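Local atomic coordinates of uncharacterized protein Tfu_2867 (Thermobifida fusca, PDB entry 2QE6), a protein that binds S-adenosylmethionine and is probably a methyltransferase, although its methyl acceptor is not identified. Residues S79-L84 with A160-G165. The protein carries 1 engineered substitution. Sequence-based numbering, arbitrary orientation.
Sequences SQFLDL and AIMLVG. With SAM (S-adenosylmethionine), chain F.
Phe81, Ala160 and Met162 (selenomethionine) share one face of the sheet, under helix 54-75. With CG anti to the carbonyl carbon (chi1 -59°), the Phe81 ring leans obliquely toward its neighbour, with CD2 3.6 Å from Ala160 CB. The Met162 chain bends at chi3 (56°), so CE turns to the Asp83 carboxylate, 3.8 Å from OD1; the two side chains cross obliquely. On the other face, Leu84 CD1 packs 3.5 Å from Ile161 CG2 and also touches Leu163 CG. Leu84 in addition meets Val137, part of the S-adenosylmethionine site.

Strands 80-84 and 160-163 run parallel in the middle of the sheet, flanked by 106-111 and 191-197. They are the first and fourth strands of the Rossmann-like methyltransferase fold, in sheet order 3-2-1-4-5-7-6. Ala160 N donates to Gln80 O and Leu82 N to Ala160 O. Met162 N then donates to Leu82 O, and Leu84 N to Met162 O at 3.0 Å.

Beyond these bonds the strand ends diverge, and a water joins them. It donates to Asp83 OD1 (2.6 Å) and Leu84 O, and accepts from Val164 N. Asp83 OD2 is hydrogen-bonded to Thr94 OG1, so both carboxylate oxygens are held. At the ligand edge, Val164 O takes a short 2.6 Å hydrogen bond from the amino N of S-adenosylmethionine.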
loop_
_atom_site.group_PDB
_atom_site.type_symbol
_atom_site.label_atom_id
_atom_site.label_comp_id
_atom_site.label_asym_id
_atom_site.label_seq_id
_atom_site.Cartn_x
_atom_site.Cartn_y
_atom_site.Cartn_z
ATOM N N SER A 79 -11.702 1.845 13.438
ATOM C CA SER A 79 -11.596 0.459 13.883
ATOM C C SER A 79 -11.702 -0.562 12.760
ATOM O O SER A 79 -11.652 -1.729 13.041
ATOM C CB SER A 79 -12.645 0.157 14.971
ATOM O OG SER A 79 -12.424 1.009 16.053
ATOM N N GLN A 80 -11.756 -0.110 11.495
ATOM C CA GLN A 80 -12.041 -0.963 10.342
ATOM C C GLN A 80 -11.125 -0.542 9.226
ATOM O O GLN A 80 -11.187 0.609 8.837
ATOM C CB GLN A 80 -13.475 -0.755 9.805
ATOM C CG GLN A 80 -14.570 -0.749 10.843
ATOM C CD GLN A 80 -15.971 -0.841 10.264
ATOM O OE1 GLN A 80 -16.619 -1.886 10.354
ATOM N NE2 GLN A 80 -16.467 0.256 9.713
ATOM N N PHE A 81 -10.271 -1.448 8.744
ATOM C CA PHE A 81 -9.322 -1.136 7.652
ATOM C C PHE A 81 -9.464 -2.164 6.539
ATOM O O PHE A 81 -9.607 -3.376 6.797
ATOM C CB PHE A 81 -7.854 -1.136 8.146
ATOM C CG PHE A 81 -7.578 -0.162 9.247
ATOM C CD1 PHE A 81 -8.026 -0.390 10.527
ATOM C CD2 PHE A 81 -6.928 1.014 8.991
ATOM C CE1 PHE A 81 -7.788 0.526 11.541
ATOM C CE2 PHE A 81 -6.701 1.946 10.012
ATOM C CZ PHE A 81 -7.116 1.690 11.277
ATOM N N LEU A 82 -9.417 -1.669 5.303
ATOM C CA LEU A 82 -9.324 -2.495 4.111
ATOM C C LEU A 82 -8.013 -2.153 3.414
ATOM O O LEU A 82 -7.818 -1.043 2.927
ATOM C CB LEU A 82 -10.518 -2.244 3.187
ATOM C CG LEU A 82 -10.581 -3.064 1.898
ATOM C CD1 LEU A 82 -10.497 -4.570 2.183
ATOM C CD2 LEU A 82 -11.865 -2.705 1.120
ATOM N N ASP A 83 -7.091 -3.097 3.431
ATOM C CA ASP A 83 -5.727 -2.850 3.012
ATOM C C ASP A 83 -5.533 -3.525 1.659
ATOM O O ASP A 83 -5.302 -4.751 1.561
ATOM C CB ASP A 83 -4.776 -3.376 4.080
ATOM C CG ASP A 83 -3.285 -3.038 3.825
ATOM O OD1 ASP A 83 -2.936 -2.399 2.793
ATOM O OD2 ASP A 83 -2.446 -3.466 4.683
ATOM N N LEU A 84 -5.647 -2.696 0.606
ATOM C CA LEU A 84 -5.651 -3.160 -0.768
ATOM C C LEU A 84 -4.237 -3.196 -1.359
ATOM O O LEU A 84 -3.547 -2.166 -1.403
ATOM C CB LEU A 84 -6.488 -2.214 -1.614
ATOM C CG LEU A 84 -7.966 -2.113 -1.181
ATOM C CD1 LEU A 84 -8.632 -0.973 -1.956
ATOM C CD2 LEU A 84 -8.732 -3.435 -1.355
ATOM N N ALA A 160 -11.204 2.922 7.061
ATOM C CA ALA A 160 -10.067 3.395 6.283
ATOM C C ALA A 160 -9.823 2.416 5.139
ATOM O O ALA A 160 -9.643 1.228 5.372
ATOM C CB ALA A 160 -8.832 3.490 7.150
ATOM N N ILE A 161 -9.803 2.910 3.900
ATOM C CA ILE A 161 -9.315 2.108 2.765
ATOM C C ILE A 161 -7.907 2.569 2.370
ATOM O O ILE A 161 -7.626 3.767 2.320
ATOM C CB ILE A 161 -10.254 2.208 1.550
ATOM C CG1 ILE A 161 -11.621 1.587 1.871
ATOM C CG2 ILE A 161 -9.633 1.516 0.356
ATOM C CD1 ILE A 161 -12.654 1.695 0.744
HETATM N N MSE A 162 -7.008 1.617 2.159
HETATM C CA MSE A 162 -5.590 1.916 1.938
HETATM C C MSE A 162 -5.201 1.409 0.579
HETATM O O MSE A 162 -5.554 0.300 0.204
HETATM C CB MSE A 162 -4.736 1.217 2.986
HETATM C CG MSE A 162 -5.013 1.657 4.397
HETATM SE SE MSE A 162 -4.227 0.478 5.718
HETATM C CE MSE A 162 -2.326 0.430 5.256
ATOM N N LEU A 163 -4.570 2.275 -0.212
ATOM C CA LEU A 163 -3.892 1.880 -1.423
ATOM C C LEU A 163 -2.426 2.331 -1.290
ATOM O O LEU A 163 -1.883 3.047 -2.132
ATOM C CB LEU A 163 -4.565 2.489 -2.657
ATOM C CG LEU A 163 -5.931 1.868 -3.007
ATOM C CD1 LEU A 163 -7.027 2.784 -2.697
ATOM C CD2 LEU A 163 -5.973 1.487 -4.480
ATOM N N VAL A 164 -1.821 1.924 -0.184
ATOM C CA VAL A 164 -0.464 2.259 0.157
ATOM C C VAL A 164 0.457 1.403 -0.758
ATOM O O VAL A 164 0.260 0.196 -0.880
ATOM C CB VAL A 164 -0.213 2.045 1.702
ATOM C CG1 VAL A 164 1.276 2.242 2.071
ATOM C CG2 VAL A 164 -1.079 3.025 2.520
ATOM N N GLY A 165 1.387 2.061 -1.454
ATOM C CA GLY A 165 2.268 1.409 -2.404
ATOM C C GLY A 165 1.593 0.741 -3.574
ATOM O O GLY A 165 2.161 -0.203 -4.172
HETATM N N SAM F . 0.876 -2.045 0.341
HETATM C CA SAM F . 2.249 -2.589 0.684
HETATM C C SAM F . 3.148 -1.448 1.105
HETATM O O SAM F . 4.088 -1.649 1.866
HETATM O OXT SAM F . 2.957 -0.309 0.660
HETATM C CB SAM F . 2.987 -3.336 -0.444
HETATM C CG SAM F . 3.356 -2.499 -1.679
HETATM S SD SAM F . 4.043 -3.426 -3.091
HETATM C CE SAM F . 3.984 -5.054 -2.304
HETATM C "C5'" SAM F . 2.499 -3.533 -4.021
HETATM C "C4'" SAM F . 1.476 -4.638 -3.732
HETATM O "O4'" SAM F . 0.263 -4.357 -4.439
HETATM C "C3'" SAM F . 1.911 -6.037 -4.200
HETATM O "O3'" SAM F . 1.792 -6.988 -3.157
HETATM C "C2'" SAM F . 1.028 -6.389 -5.387
HETATM O "O2'" SAM F . 0.844 -7.793 -5.606
HETATM C "C1'" SAM F . -0.212 -5.578 -5.026
HETATM N N9 SAM F . -1.004 -5.300 -6.225
HETATM C C8 SAM F . -0.662 -4.559 -7.355
HETATM N N7 SAM F . -1.720 -4.564 -8.209
HETATM C C5 SAM F . -2.727 -5.284 -7.619
HETATM C C6 SAM F . -4.031 -5.581 -8.043
HETATM N N6 SAM F . -4.457 -5.145 -9.260
HETATM N N1 SAM F . -4.821 -6.337 -7.194
HETATM C C2 SAM F . -4.358 -6.796 -5.943
HETATM N N3 SAM F . -3.061 -6.507 -5.530
HETATM C C4 SAM F . -2.281 -5.750 -6.369
HETATM O O HOH W 1 -2.692 -0.686 0.805
#